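GMP reductase (Trypanosoma brucei brucei, PDB 6JIG) probably catalyses the NADPH-dependent reductive deamination of GMP to IMP, and carries a pair of CBS domains through which its activity and oligomeric state are regulated. Local coordinates at residues T35-V43 with R343-D351; G374-P384 with Q393-M401. The protein carries 1 engineered substitution. All coordinates share one frame; numbering follows the deposited sequence.

Contact 1: T35-V43 with R343-D351. With 5GP (guanosine-5'-monophosphate), chain B.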
ATOM      1  N   THR A  35      33.242  12.000 -29.097  1.00 36.00           N
ATOM      2  CA  THR A  35      31.799  12.215 -29.188  1.00 37.25           C
ATOM      3  C   THR A  35      31.417  13.457 -29.975  1.00 35.22           C
ATOM      4  O   THR A  35      30.254  13.864 -29.920  1.00 33.14           O
ATOM      5  CB  THR A  35      31.159  12.299 -27.798  1.00 36.68           C
ATOM      6  OG1 THR A  35      31.739  13.383 -27.060  1.00 39.30           O
ATOM      7  CG2 THR A  35      31.322  10.981 -27.034  1.00 37.39           C
ATOM      8  N   THR A  36      32.347  14.072 -30.713  1.00 34.68           N
ATOM      9  CA  THR A  36      32.002  15.296 -31.429  1.00 33.51           C
ATOM     10  C   THR A  36      30.989  15.019 -32.545  1.00 35.03           C
ATOM     11  O   THR A  36      31.001  13.962 -33.180  1.00 36.13           O
ATOM     12  CB  THR A  36      33.259  15.971 -31.997  1.00 43.49           C
ATOM     13  OG1 THR A  36      33.812  15.151 -33.026  1.00 50.04           O
ATOM     14  CG2 THR A  36      34.293  16.156 -30.913  1.00 31.42           C
ATOM     15  N   THR A  37      30.089  15.971 -32.768  1.00 35.65           N
ATOM     16  CA  THR A  37      28.942  15.727 -33.632  1.00 34.83           C
ATOM     17  C   THR A  37      28.488  17.055 -34.220  1.00 36.22           C
ATOM     18  O   THR A  37      29.076  18.106 -33.950  1.00 39.64           O
ATOM     19  CB  THR A  37      27.810  15.033 -32.857  1.00 36.61           C
ATOM     20  OG1 THR A  37      26.842  14.524 -33.782  1.00 33.80           O
ATOM     21  CG2 THR A  37      27.115  16.019 -31.921  1.00 33.26           C
ATOM     22  N   ARG A  38      27.433  17.003 -35.030  1.00 34.68           N
ATOM     23  CA  ARG A  38      26.830  18.190 -35.621  1.00 37.07           C
ATOM     24  C   ARG A  38      25.431  18.391 -35.062  1.00 38.66           C
ATOM     25  O   ARG A  38      24.617  17.455 -35.035  1.00 34.32           O
ATOM     26  CB  ARG A  38      26.774  18.083 -37.144  1.00 38.76           C
ATOM     27  CG  ARG A  38      28.132  17.808 -37.781  1.00 46.47           C
ATOM     28  CD  ARG A  38      28.152  18.175 -39.253  1.00 51.64           C
ATOM     29  NE  ARG A  38      28.408  19.600 -39.424  1.00 56.43           N
ATOM     30  CZ  ARG A  38      29.606  20.132 -39.664  1.00 56.52           C
ATOM     31  NH1 ARG A  38      30.685  19.360 -39.777  1.00 59.99           N
ATOM     32  NH2 ARG A  38      29.721  21.448 -39.790  1.00 54.00           N
ATOM     33  N   LEU A  39      25.172  19.604 -34.592  1.00 34.67           N
ATOM     34  CA  LEU A  39      23.819  20.005 -34.254  1.00 35.33           C
ATOM     35  C   LEU A  39      23.012  20.295 -35.510  1.00 38.67           C
ATOM     36  O   LEU A  39      21.837  19.914 -35.614  1.00 32.94           O
ATOM     37  CB  LEU A  39      23.874  21.235 -33.356  1.00 37.00           C
ATOM     38  CG  LEU A  39      22.524  21.863 -33.057  1.00 37.55           C
ATOM     39  CD1 LEU A  39      21.729  20.949 -32.122  1.00 34.00           C
ATOM     40  CD2 LEU A  39      22.713  23.244 -32.448  1.00 38.03           C
ATOM     41  N   SER A  40      23.636  20.975 -36.468  1.00 36.18           N
ATOM     42  CA  SER A  40      23.027  21.346 -37.732  1.00 35.51           C
ATOM     43  C   SER A  40      24.153  21.430 -38.759  1.00 37.24           C
ATOM     44  O   SER A  40      25.321  21.191 -38.438  1.00 37.55           O
ATOM     45  CB  SER A  40      22.267  22.676 -37.625  1.00 37.65           C
ATOM     46  OG  SER A  40      23.041  23.655 -36.952  1.00 38.79           O
ATOM     47  N   ARG A  41      23.794  21.785 -39.997  1.00 36.88           N
ATOM     48  CA  ARG A  41      24.754  21.732 -41.103  1.00 38.22           C
ATOM     49  C   ARG A  41      26.047  22.467 -40.760  1.00 39.42           C
ATOM     50  O   ARG A  41      27.144  21.995 -41.080  1.00 42.69           O
ATOM     51  CB  ARG A  41      24.143  22.330 -42.372  1.00 37.26           C
ATOM     52  CG  ARG A  41      23.169  21.467 -43.189  1.00 37.36           C
ATOM     53  CD  ARG A  41      22.960  22.154 -44.550  1.00 35.78           C
ATOM     54  NE  ARG A  41      21.765  21.769 -45.301  1.00 43.90           N
ATOM     55  CZ  ARG A  41      21.687  20.721 -46.126  1.00 44.42           C
ATOM     56  NH1 ARG A  41      22.729  19.907 -46.310  1.00 43.22           N
ATOM     57  NH2 ARG A  41      20.554  20.477 -46.771  1.00 46.49           N
ATOM     58  N   ASN A  42      25.943  23.608 -40.084  1.00 37.79           N
ATOM     59  CA  ASN A  42      27.118  24.440 -39.851  1.00 42.15           C
ATOM     60  C   ASN A  42      27.461  24.606 -38.373  1.00 43.60           C
ATOM     61  O   ASN A  42      28.211  25.521 -38.025  1.00 37.90           O
ATOM     62  CB  ASN A  42      26.918  25.797 -40.525  1.00 41.29           C
ATOM     63  CG  ASN A  42      26.630  25.652 -42.004  1.00 41.96           C
ATOM     64  OD1 ASN A  42      27.487  25.211 -42.764  1.00 46.56           O
ATOM     65  ND2 ASN A  42      25.409  25.979 -42.414  1.00 39.77           N
ATOM     66  N   VAL A  43      26.957  23.741 -37.488  1.00 36.79           N
ATOM     67  CA  VAL A  43      27.231  23.872 -36.055  1.00 35.97           C
ATOM     68  C   VAL A  43      27.686  22.525 -35.511  1.00 40.06           C
ATOM     69  O   VAL A  43      26.923  21.553 -35.539  1.00 37.52           O
ATOM     70  CB  VAL A  43      26.010  24.376 -35.270  1.00 37.83           C
ATOM     71  CG1 VAL A  43      26.345  24.471 -33.791  1.00 36.87           C
ATOM     72  CG2 VAL A  43      25.554  25.737 -35.805  1.00 40.01           C
ATOM     73  N   ARG A 343      21.339  11.174 -46.361  1.00 42.67           N
ATOM     74  CA  ARG A 343      21.655  11.295 -47.776  1.00 41.59           C
ATOM     75  C   ARG A 343      21.705  12.749 -48.218  1.00 41.21           C
ATOM     76  O   ARG A 343      22.363  13.062 -49.213  1.00 43.19           O
ATOM     77  CB  ARG A 343      20.643  10.492 -48.599  1.00 46.29           C
ATOM     78  CG  ARG A 343      20.717   8.991 -48.274  1.00 48.36           C
ATOM     79  CD  ARG A 343      19.597   8.132 -48.869  1.00 53.52           C
ATOM     80  NE  ARG A 343      19.784   6.730 -48.470  1.00 57.34           N
ATOM     81  CZ  ARG A 343      18.850   5.781 -48.530  1.00 61.82           C
ATOM     82  NH1 ARG A 343      17.630   6.064 -48.975  1.00 62.79           N
ATOM     83  NH2 ARG A 343      19.134   4.544 -48.134  1.00 59.68           N
ATOM     84  N   ARG A 344      21.069  13.648 -47.475  1.00 39.76           N
ATOM     85  CA  ARG A 344      21.071  15.067 -47.793  1.00 40.46           C
ATOM     86  C   ARG A 344      22.040  15.875 -46.931  1.00 41.62           C
ATOM     87  O   ARG A 344      22.139  17.095 -47.122  1.00 39.31           O
ATOM     88  CB  ARG A 344      19.651  15.636 -47.659  1.00 40.12           C
ATOM     89  CG  ARG A 344      18.597  14.913 -48.505  1.00 40.60           C
ATOM     90  CD  ARG A 344      18.715  15.301 -49.983  1.00 45.97           C
ATOM     91  NE  ARG A 344      18.440  16.718 -50.221  1.00 45.65           N
ATOM     92  CZ  ARG A 344      17.228  17.225 -50.414  1.00 47.49           C
ATOM     93  NH1 ARG A 344      16.160  16.434 -50.387  1.00 46.74           N
ATOM     94  NH2 ARG A 344      17.076  18.527 -50.624  1.00 46.23           N
ATOM     95  N   GLY A 345      22.729  15.239 -45.985  1.00 38.31           N
ATOM     96  CA  GLY A 345      23.673  15.926 -45.113  1.00 42.10           C
ATOM     97  C   GLY A 345      23.059  16.799 -44.034  1.00 43.00           C
ATOM     98  O   GLY A 345      23.660  17.807 -43.646  1.00 39.13           O
ATOM     99  N   VAL A 346      21.885  16.438 -43.522  1.00 35.73           N
ATOM    100  CA  VAL A 346      21.167  17.283 -42.575  1.00 36.08           C
ATOM    101  C   VAL A 346      21.141  16.562 -41.227  1.00 37.02           C
ATOM    102  O   VAL A 346      20.526  15.492 -41.121  1.00 37.04           O
ATOM    103  CB  VAL A 346      19.747  17.595 -43.063  1.00 37.47           C
ATOM    104  CG1 VAL A 346      18.949  18.312 -41.972  1.00 36.00           C
ATOM    105  CG2 VAL A 346      19.794  18.452 -44.340  1.00 39.26           C
ATOM    106  N   PRO A 347      21.773  17.101 -40.183  1.00 36.79           N
ATOM    107  CA  PRO A 347      21.789  16.410 -38.886  1.00 37.45           C
ATOM    108  C   PRO A 347      20.415  16.373 -38.238  1.00 36.24           C
ATOM    109  O   PRO A 347      19.579  17.253 -38.453  1.00 34.16           O
ATOM    110  CB  PRO A 347      22.768  17.241 -38.045  1.00 37.29           C
ATOM    111  CG  PRO A 347      23.607  18.005 -39.068  1.00 35.92           C
ATOM    112  CD  PRO A 347      22.653  18.280 -40.204  1.00 35.07           C
ATOM    113  N   CYS A 348      20.204  15.348 -37.403  1.00 32.80           N
ATOM    114  CA  CYS A 348      18.916  15.134 -36.746  1.00 32.77           C
ATOM    115  C   CYS A 348      19.079  15.079 -35.236  1.00 31.69           C
ATOM    116  O   CYS A 348      20.007  14.443 -34.725  1.00 33.53           O
ATOM    117  CB  CYS A 348      18.254  13.844 -37.241  1.00 35.43           C
ATOM    118  SG  CYS A 348      17.757  13.842 -38.972  1.00 36.83           S
ATOM    119  N   ILE A 349      18.170  15.751 -34.535  1.00 32.13           N
ATOM    120  CA  ILE A 349      18.081  15.739 -33.075  1.00 31.14           C
ATOM    121  C   ILE A 349      16.993  14.738 -32.682  1.00 31.56           C
ATOM    122  O   ILE A 349      15.831  14.931 -33.039  1.00 30.60           O
ATOM    123  CB  ILE A 349      17.723  17.135 -32.526  1.00 30.69           C
ATOM    124  CG1 ILE A 349      18.690  18.208 -33.054  1.00 34.15           C
ATOM    125  CG2 ILE A 349      17.690  17.120 -30.968  1.00 30.57           C
ATOM    126  CD1 ILE A 349      18.130  19.617 -32.946  1.00 36.03           C
ATOM    127  N   ALA A 350      17.339  13.694 -31.927  1.00 31.31           N
ATOM    128  CA  ALA A 350      16.322  12.776 -31.386  1.00 29.29           C
ATOM    129  C   ALA A 350      15.733  13.377 -30.112  1.00 30.51           C
ATOM    130  O   ALA A 350      16.393  13.398 -29.072  1.00 33.05           O
ATOM    131  CB  ALA A 350      16.928  11.403 -31.115  1.00 30.51           C
ATOM    132  N   ASP A 351      14.481  13.851 -30.182  1.00 31.41           N
ATOM    133  CA  ASP A 351      13.884  14.686 -29.134  1.00 30.58           C
ATOM    134  C   ASP A 351      12.777  13.933 -28.399  1.00 33.16           C
ATOM    135  O   ASP A 351      11.683  13.749 -28.943  1.00 31.74           O
ATOM    136  CB  ASP A 351      13.331  15.977 -29.748  1.00 33.12           C
ATOM    137  CG  ASP A 351      12.644  16.875 -28.730  1.00 33.05           C
ATOM    138  OD1 ASP A 351      12.927  16.743 -27.520  1.00 33.82           O
ATOM    139  OD2 ASP A 351      11.843  17.736 -29.154  1.00 34.34           O
TER
HETATM  140  P   5GP B 601      11.649  14.315 -22.304  1.00 39.22           P
HETATM  141  O1P 5GP B 601      11.054  12.921 -22.409  1.00 38.83           O
HETATM  142  O2P 5GP B 601      11.167  15.090 -21.095  1.00 39.72           O
HETATM  143  O3P 5GP B 601      13.141  14.371 -22.521  1.00 38.41           O
HETATM  144  O5' 5GP B 601      11.055  15.016 -23.610  1.00 39.27           O
HETATM  145  C5' 5GP B 601      11.106  16.418 -23.823  1.00 38.25           C
HETATM  146  C4' 5GP B 601      10.472  16.781 -25.151  1.00 37.98           C
HETATM  147  O4' 5GP B 601       9.036  16.633 -25.058  1.00 40.93           O
HETATM  148  C3' 5GP B 601      10.643  18.223 -25.610  1.00 38.54           C
HETATM  149  O3' 5GP B 601      11.926  18.489 -26.165  1.00 36.04           O
HETATM  150  C2' 5GP B 601       9.473  18.411 -26.592  1.00 40.55           C
HETATM  151  O2' 5GP B 601       9.780  17.921 -27.890  1.00 41.32           O
HETATM  152  C1' 5GP B 601       8.411  17.476 -26.008  1.00 40.90           C
HETATM  153  N9  5GP B 601       7.331  18.202 -25.330  1.00 45.05           N
HETATM  154  C8  5GP B 601       7.446  19.108 -24.347  1.00 46.66           C
HETATM  155  N7  5GP B 601       6.195  19.505 -23.996  1.00 48.87           N
HETATM  156  C5  5GP B 601       5.316  18.811 -24.760  1.00 49.64           C
HETATM  157  C6  5GP B 601       3.931  18.776 -24.850  1.00 50.31           C
HETATM  158  O6  5GP B 601       3.249  19.498 -24.093  1.00 50.91           O
HETATM  159  N1  5GP B 601       3.348  17.965 -25.747  1.00 47.19           N
HETATM  160  C2  5GP B 601       4.073  17.184 -26.560  1.00 47.37           C
HETATM  161  N2  5GP B 601       3.457  16.374 -27.451  1.00 45.84           N
HETATM  162  N3  5GP B 601       5.426  17.182 -26.491  1.00 43.14           N
HETATM  163  C4  5GP B 601       6.045  17.991 -25.599  1.00 44.07           C
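Pro347 packs its ring against the backbone of residues 38-41, joining the N-terminal end of barrel strand 348-351 in the (beta/alpha)8 barrel to the antiparallel hairpin of strands 37-40 and 43-45. The hairpin carries a classic beta bulge, Leu39 and Ser40 both facing Val43, and a type I turn from Ser40 to Val43. The van der Waals contacts start at this ring: Pro347 CB lies 3.5 Å from Arg38 O. Pro347 CG sits 3.5 Å from Ser40 C, and Arg38 CB touches the same CG at 3.7 Å. Deeper in, Leu39 CD1 touches Ile349 CD1 at 3.9 Å, the two chains slanting across each other, with Ile287 of strand 285-291 packed on both.

Among the polar contacts, at the other end of the barrel, Asp351 receives the O3' and O2' hydroxyls of GMP, though both bonds are modelled doubtfully short, and Lys309 forms a salt bridge to its OD2. The polar contact between the segments is made where helix 330-344 ends. Arg41, extended from CG to NE, carries its guanidinium there, where Gly345 closes a Schellman motif. Val346 CG2 lies over one face, off its centre, 3.3 Å from Arg41 NH2. Near the edge, Arg41 NH1 donates to Arg344 O over 3.0 Å (N-H...O 146°), the oxygen tilted 23° from the guanidinium plane.

Contact 2: G374-P384 with Q393-M401. With 5GP (guanosine-5'-monophosphate), chain B.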
ATOM      1  N   GLY A 374      14.656  16.667 -21.847  1.00 36.01           N
ATOM      2  CA  GLY A 374      13.890  17.491 -20.932  1.00 37.27           C
ATOM      3  C   GLY A 374      13.968  16.912 -19.531  1.00 42.90           C
ATOM      4  O   GLY A 374      14.707  17.407 -18.671  1.00 38.52           O
ATOM      5  N   ASN A 375      13.231  15.814 -19.315  1.00 37.01           N
ATOM      6  CA  ASN A 375      13.091  15.230 -17.982  1.00 39.82           C
ATOM      7  C   ASN A 375      14.433  14.930 -17.319  1.00 42.05           C
ATOM      8  O   ASN A 375      14.610  15.182 -16.121  1.00 42.36           O
ATOM      9  CB  ASN A 375      12.245  13.951 -18.080  1.00 42.65           C
ATOM     10  CG  ASN A 375      11.893  13.377 -16.719  1.00 52.63           C
ATOM     11  OD1 ASN A 375      11.691  14.114 -15.749  1.00 54.69           O
ATOM     12  ND2 ASN A 375      11.798  12.054 -16.645  1.00 56.21           N
ATOM     13  N   MET A 376      15.386  14.369 -18.067  1.00 36.81           N
ATOM     14  CA  MET A 376      16.660  14.011 -17.446  1.00 40.91           C
ATOM     15  C   MET A 376      17.428  15.224 -16.916  1.00 41.29           C
ATOM     16  O   MET A 376      18.262  15.062 -16.022  1.00 41.20           O
ATOM     17  CB  MET A 376      17.510  13.209 -18.432  1.00 36.54           C
ATOM     18  CG  MET A 376      16.910  11.824 -18.715  1.00 38.33           C
ATOM     19  SD  MET A 376      17.715  10.970 -20.095  1.00 43.42           S
ATOM     20  CE  MET A 376      19.145  10.457 -19.190  1.00 39.21           C
ATOM     21  N   LEU A 377      17.158  16.434 -17.417  1.00 40.79           N
ATOM     22  CA  LEU A 377      17.819  17.640 -16.920  1.00 40.82           C
ATOM     23  C   LEU A 377      16.927  18.497 -16.030  1.00 43.69           C
ATOM     24  O   LEU A 377      17.433  19.420 -15.371  1.00 42.48           O
ATOM     25  CB  LEU A 377      18.325  18.506 -18.091  1.00 37.44           C
ATOM     26  CG  LEU A 377      19.168  17.785 -19.151  1.00 38.90           C
ATOM     27  CD1 LEU A 377      19.506  18.724 -20.310  1.00 39.66           C
ATOM     28  CD2 LEU A 377      20.430  17.197 -18.557  1.00 40.43           C
ATOM     29  N   ALA A 378      15.621  18.246 -16.010  1.00 41.09           N
ATOM     30  CA  ALA A 378      14.746  18.999 -15.125  1.00 44.19           C
ATOM     31  C   ALA A 378      15.114  18.701 -13.677  1.00 44.00           C
ATOM     32  O   ALA A 378      15.657  17.639 -13.358  1.00 44.33           O
ATOM     33  CB  ALA A 378      13.282  18.651 -15.399  1.00 46.43           C
ATOM     34  N   GLY A 379      14.847  19.663 -12.799  1.00 46.55           N
ATOM     35  CA  GLY A 379      15.181  19.503 -11.403  1.00 49.00           C
ATOM     36  C   GLY A 379      16.649  19.630 -11.074  1.00 50.95           C
ATOM     37  O   GLY A 379      17.024  19.450  -9.906  1.00 50.43           O
ATOM     38  N   THR A 380      17.501  19.908 -12.056  1.00 45.97           N
ATOM     39  CA  THR A 380      18.871  20.223 -11.710  1.00 47.00           C
ATOM     40  C   THR A 380      18.938  21.655 -11.189  1.00 48.52           C
ATOM     41  O   THR A 380      17.994  22.441 -11.336  1.00 49.14           O
ATOM     42  CB  THR A 380      19.792  20.032 -12.913  1.00 43.89           C
ATOM     43  OG1 THR A 380      19.323  20.831 -14.003  1.00 40.92           O
ATOM     44  CG2 THR A 380      19.800  18.555 -13.347  1.00 44.37           C
ATOM     45  N   ASP A 381      20.066  21.979 -10.550  1.00 46.46           N
ATOM     46  CA  ASP A 381      20.292  23.331 -10.050  1.00 47.41           C
ATOM     47  C   ASP A 381      20.017  24.370 -11.129  1.00 49.76           C
ATOM     48  O   ASP A 381      19.348  25.381 -10.880  1.00 49.72           O
ATOM     49  CB  ASP A 381      21.732  23.478  -9.556  1.00 47.64           C
ATOM     50  CG  ASP A 381      21.999  22.740  -8.259  1.00 50.03           C
ATOM     51  OD1 ASP A 381      21.098  22.049  -7.737  1.00 51.78           O
ATOM     52  OD2 ASP A 381      23.134  22.845  -7.758  1.00 53.91           O
ATOM     53  N   GLU A 382      20.524  24.131 -12.340  1.00 46.07           N
ATOM     54  CA  GLU A 382      20.464  25.123 -13.404  1.00 44.81           C
ATOM     55  C   GLU A 382      19.110  25.186 -14.097  1.00 45.71           C
ATOM     56  O   GLU A 382      18.844  26.161 -14.807  1.00 47.98           O
ATOM     57  CB  GLU A 382      21.562  24.844 -14.437  1.00 44.04           C
ATOM     58  CG  GLU A 382      22.977  25.082 -13.914  1.00 42.56           C
ATOM     59  CD  GLU A 382      23.554  23.887 -13.174  1.00 46.58           C
ATOM     60  OE1 GLU A 382      22.803  22.922 -12.890  1.00 46.60           O
ATOM     61  OE2 GLU A 382      24.768  23.909 -12.873  1.00 48.04           O
ATOM     62  N   ALA A 383      18.257  24.181 -13.927  1.00 43.15           N
ATOM     63  CA  ALA A 383      16.922  24.258 -14.488  1.00 43.15           C
ATOM     64  C   ALA A 383      16.145  25.385 -13.807  1.00 50.46           C
ATOM     65  O   ALA A 383      16.382  25.690 -12.636  1.00 53.00           O
ATOM     66  CB  ALA A 383      16.182  22.935 -14.316  1.00 44.67           C
ATOM     67  N   PRO A 384      15.234  26.033 -14.525  1.00 45.63           N
ATOM     68  CA  PRO A 384      14.450  27.116 -13.920  1.00 50.67           C
ATOM     69  C   PRO A 384      13.524  26.582 -12.838  1.00 57.47           C
ATOM     70  O   PRO A 384      13.259  25.382 -12.735  1.00 58.25           O
ATOM     71  CB  PRO A 384      13.647  27.686 -15.092  1.00 48.42           C
ATOM     72  CG  PRO A 384      14.282  27.146 -16.323  1.00 45.34           C
ATOM     73  CD  PRO A 384      14.912  25.845 -15.947  1.00 42.80           C
ATOM     74  N   GLN A 393      10.367  15.167   0.210  1.00 99.14           N
ATOM     75  CA  GLN A 393      11.657  15.412  -0.419  1.00 94.75           C
ATOM     76  C   GLN A 393      11.625  16.688  -1.259  1.00 91.71           C
ATOM     77  O   GLN A 393      10.570  17.270  -1.521  1.00 91.83           O
ATOM     78  CB  GLN A 393      12.068  14.211  -1.281  1.00 91.97           C
ATOM     79  N   LYS A 394      12.815  17.121  -1.678  1.00 89.78           N
ATOM     80  CA  LYS A 394      12.952  18.326  -2.487  1.00 84.55           C
ATOM     81  C   LYS A 394      12.721  17.994  -3.959  1.00 79.67           C
ATOM     82  O   LYS A 394      13.322  17.057  -4.497  1.00 73.74           O
ATOM     83  CB  LYS A 394      14.334  18.950  -2.290  1.00 80.51           C
ATOM     84  N   VAL A 395      11.848  18.771  -4.608  1.00 78.53           N
ATOM     85  CA  VAL A 395      11.414  18.515  -5.975  1.00 75.14           C
ATOM     86  C   VAL A 395      11.404  19.825  -6.757  1.00 72.42           C
ATOM     87  O   VAL A 395      11.489  20.917  -6.193  1.00 71.65           O
ATOM     88  CB  VAL A 395      10.016  17.856  -6.026  1.00 76.38           C
ATOM     89  N   LYS A 396      11.300  19.696  -8.079  1.00 69.92           N
ATOM     90  CA  LYS A 396      11.076  20.822  -8.976  1.00 66.93           C
ATOM     91  C   LYS A 396       9.992  20.444  -9.978  1.00 64.40           C
ATOM     92  O   LYS A 396       9.782  19.266 -10.279  1.00 62.66           O
ATOM     93  CB  LYS A 396      12.359  21.235  -9.724  1.00 65.78           C
ATOM     94  CG  LYS A 396      13.273  22.184  -8.954  1.00 67.25           C
ATOM     95  CD  LYS A 396      14.294  22.855  -9.881  1.00 61.16           C
ATOM     96  CE  LYS A 396      15.323  23.640  -9.092  1.00 58.28           C
ATOM     97  NZ  LYS A 396      16.153  24.499  -9.977  1.00 54.13           N
ATOM     98  N   ILE A 397       9.305  21.458 -10.497  1.00 62.04           N
ATOM     99  CA  ILE A 397       8.229  21.243 -11.458  1.00 63.18           C
ATOM    100  C   ILE A 397       8.816  20.926 -12.827  1.00 61.84           C
ATOM    101  O   ILE A 397       9.811  21.527 -13.253  1.00 57.72           O
ATOM    102  CB  ILE A 397       7.308  22.477 -11.522  1.00 63.47           C
ATOM    103  CG1 ILE A 397       6.594  22.689 -10.186  1.00 64.10           C
ATOM    104  CG2 ILE A 397       6.291  22.339 -12.655  1.00 60.76           C
ATOM    105  CD1 ILE A 397       5.800  21.486  -9.724  1.00 63.94           C
ATOM    106  N   ILE A 398       8.208  19.958 -13.514  1.00 59.30           N
ATOM    107  CA  ILE A 398       8.383  19.768 -14.950  1.00 57.85           C
ATOM    108  C   ILE A 398       6.992  19.759 -15.574  1.00 57.41           C
ATOM    109  O   ILE A 398       6.055  19.176 -15.013  1.00 54.45           O
ATOM    110  CB  ILE A 398       9.165  18.475 -15.280  1.00 59.78           C
ATOM    111  CG1 ILE A 398       9.559  18.445 -16.762  1.00 54.65           C
ATOM    112  CG2 ILE A 398       8.375  17.213 -14.873  1.00 60.64           C
ATOM    113  CD1 ILE A 398      10.280  17.175 -17.167  1.00 47.75           C
ATOM    114  N   ARG A 399       6.840  20.443 -16.707  1.00 53.75           N
ATOM    115  CA  ARG A 399       5.511  20.582 -17.282  1.00 53.94           C
ATOM    116  C   ARG A 399       5.591  20.663 -18.800  1.00 54.09           C
ATOM    117  O   ARG A 399       6.543  21.212 -19.368  1.00 51.05           O
ATOM    118  CB  ARG A 399       4.784  21.811 -16.716  1.00 55.74           C
ATOM    119  CG  ARG A 399       5.359  23.143 -17.157  1.00 55.52           C
ATOM    120  CD  ARG A 399       4.803  24.257 -16.303  1.00 58.70           C
ATOM    121  NE  ARG A 399       5.305  25.563 -16.716  1.00 59.00           N
ATOM    122  CZ  ARG A 399       5.120  26.677 -16.016  1.00 63.51           C
ATOM    123  NH1 ARG A 399       4.443  26.628 -14.875  1.00 62.33           N
ATOM    124  NH2 ARG A 399       5.608  27.833 -16.454  1.00 57.97           N
ATOM    125  N   GLY A 400       4.567  20.110 -19.447  1.00 51.19           N
ATOM    126  CA  GLY A 400       4.510  20.144 -20.894  1.00 52.02           C
ATOM    127  C   GLY A 400       4.227  21.540 -21.414  1.00 55.82           C
ATOM    128  O   GLY A 400       3.507  22.326 -20.797  1.00 53.61           O
ATOM    129  N   MET A 401       4.819  21.846 -22.572  1.00 55.73           N
ATOM    130  CA  MET A 401       4.619  23.134 -23.227  1.00 56.13           C
ATOM    131  C   MET A 401       3.275  23.231 -23.943  1.00 59.21           C
ATOM    132  O   MET A 401       2.895  24.328 -24.368  1.00 57.82           O
ATOM    133  CB  MET A 401       5.766  23.402 -24.207  1.00 55.20           C
ATOM    134  CG  MET A 401       7.140  23.496 -23.522  1.00 52.15           C
ATOM    135  SD  MET A 401       7.313  24.985 -22.486  1.00 54.16           S
ATOM    136  CE  MET A 401       7.942  26.155 -23.703  1.00 49.38           C
TER
HETATM  137  P   5GP B 601      11.649  14.315 -22.304  1.00 39.22           P
HETATM  138  O1P 5GP B 601      11.054  12.921 -22.409  1.00 38.83           O
HETATM  139  O2P 5GP B 601      11.167  15.090 -21.095  1.00 39.72           O
HETATM  140  O3P 5GP B 601      13.141  14.371 -22.521  1.00 38.41           O
HETATM  141  O5' 5GP B 601      11.055  15.016 -23.610  1.00 39.27           O
HETATM  142  C5' 5GP B 601      11.106  16.418 -23.823  1.00 38.25           C
HETATM  143  C4' 5GP B 601      10.472  16.781 -25.151  1.00 37.98           C
HETATM  144  O4' 5GP B 601       9.036  16.633 -25.058  1.00 40.93           O
HETATM  145  C3' 5GP B 601      10.643  18.223 -25.610  1.00 38.54           C
HETATM  146  O3' 5GP B 601      11.926  18.489 -26.165  1.00 36.04           O
HETATM  147  C2' 5GP B 601       9.473  18.411 -26.592  1.00 40.55           C
HETATM  148  O2' 5GP B 601       9.780  17.921 -27.890  1.00 41.32           O
HETATM  149  C1' 5GP B 601       8.411  17.476 -26.008  1.00 40.90           C
HETATM  150  N9  5GP B 601       7.331  18.202 -25.330  1.00 45.05           N
HETATM  151  C8  5GP B 601       7.446  19.108 -24.347  1.00 46.66           C
HETATM  152  N7  5GP B 601       6.195  19.505 -23.996  1.00 48.87           N
HETATM  153  C5  5GP B 601       5.316  18.811 -24.760  1.00 49.64           C
HETATM  154  C6  5GP B 601       3.931  18.776 -24.850  1.00 50.31           C
HETATM  155  O6  5GP B 601       3.249  19.498 -24.093  1.00 50.91           O
HETATM  156  N1  5GP B 601       3.348  17.965 -25.747  1.00 47.19           N
HETATM  157  C2  5GP B 601       4.073  17.184 -26.560  1.00 47.37           C
HETATM  158  N2  5GP B 601       3.457  16.374 -27.451  1.00 45.84           N
HETATM  159  N3  5GP B 601       5.426  17.182 -26.491  1.00 43.14           N
HETATM  160  C4  5GP B 601       6.045  17.991 -25.599  1.00 44.07           C
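Lys396 NZ and Ala383 N approach the Thr380 carbonyl oxygen from opposite faces of its plane, the lysine tilted 25° out of it at 3.1 Å between Lys396 NZ and Thr380 O. A second flat group, the Ala383 carbonyl, takes the same ammonium from above its plane, 37° out, with Lys396 NZ 2.9 Å from Ala383 O. Two backbone oxygens hold the ammonium of this buried lysine. These bonds tie strand 393-399 to the loop that follows the eighth strand, 370-373, of the (beta/alpha)8 barrel and begins with its phosphate-binding residues. Extended beyond CG, the Lys396 chain runs past Gly379, whose CA lies 3.7 Å from Lys396 CB. Gly379 belongs to a type II turn from Leu377 to Thr380, with its own buried N lacking a partner in the model. The Thr380 hydroxyl closes that turn, OG1 donating to Leu377 O in the carbonyl plane.

Two residues along the strand, Ile398 has CG1 anti to its backbone N (chi1 -169°) and an extended chi2, which together send CD1 against the loop. There Ile398 CD1 meets Ala378 CB at 3.8 Å and Asn375 CA at 3.5 Å; the Ile398 and Asn375 side chains cross at about a right angle. Val488 of the second subunit also packs on Ile398.

GMP lies where segment 374-384 begins and segment 393-401 ends. Gly374 N and Asn375 N donate to phosphate oxygens O3P and O2P, and from the strand side Met401 N reaches guanine N7 at 3.1 Å, nearly straight.

The contacts follow one another along the chain: contact 1 closes at strand 348-351, helix 357-365 and strand 370-373 come next, and contact 2 opens directly after that strand. Strands 348-351 and 370-373 are parallel neighbours in the barrel. The contact centres lie 26 Å apart; their nearest atoms come within about 6 Å but do not touch. Both bring residues from the C-terminal ends of these strands to one GMP: Asp351 of contact 1 lies at its sugar, while contact 2 binds the phosphate and guanine N7 through backbone N-H groups. The site is thereby joined to the hairpin at the barrel's N-terminal end and to the three-stranded antiparallel sheet of strands 388-390, 393-399 and 431-435.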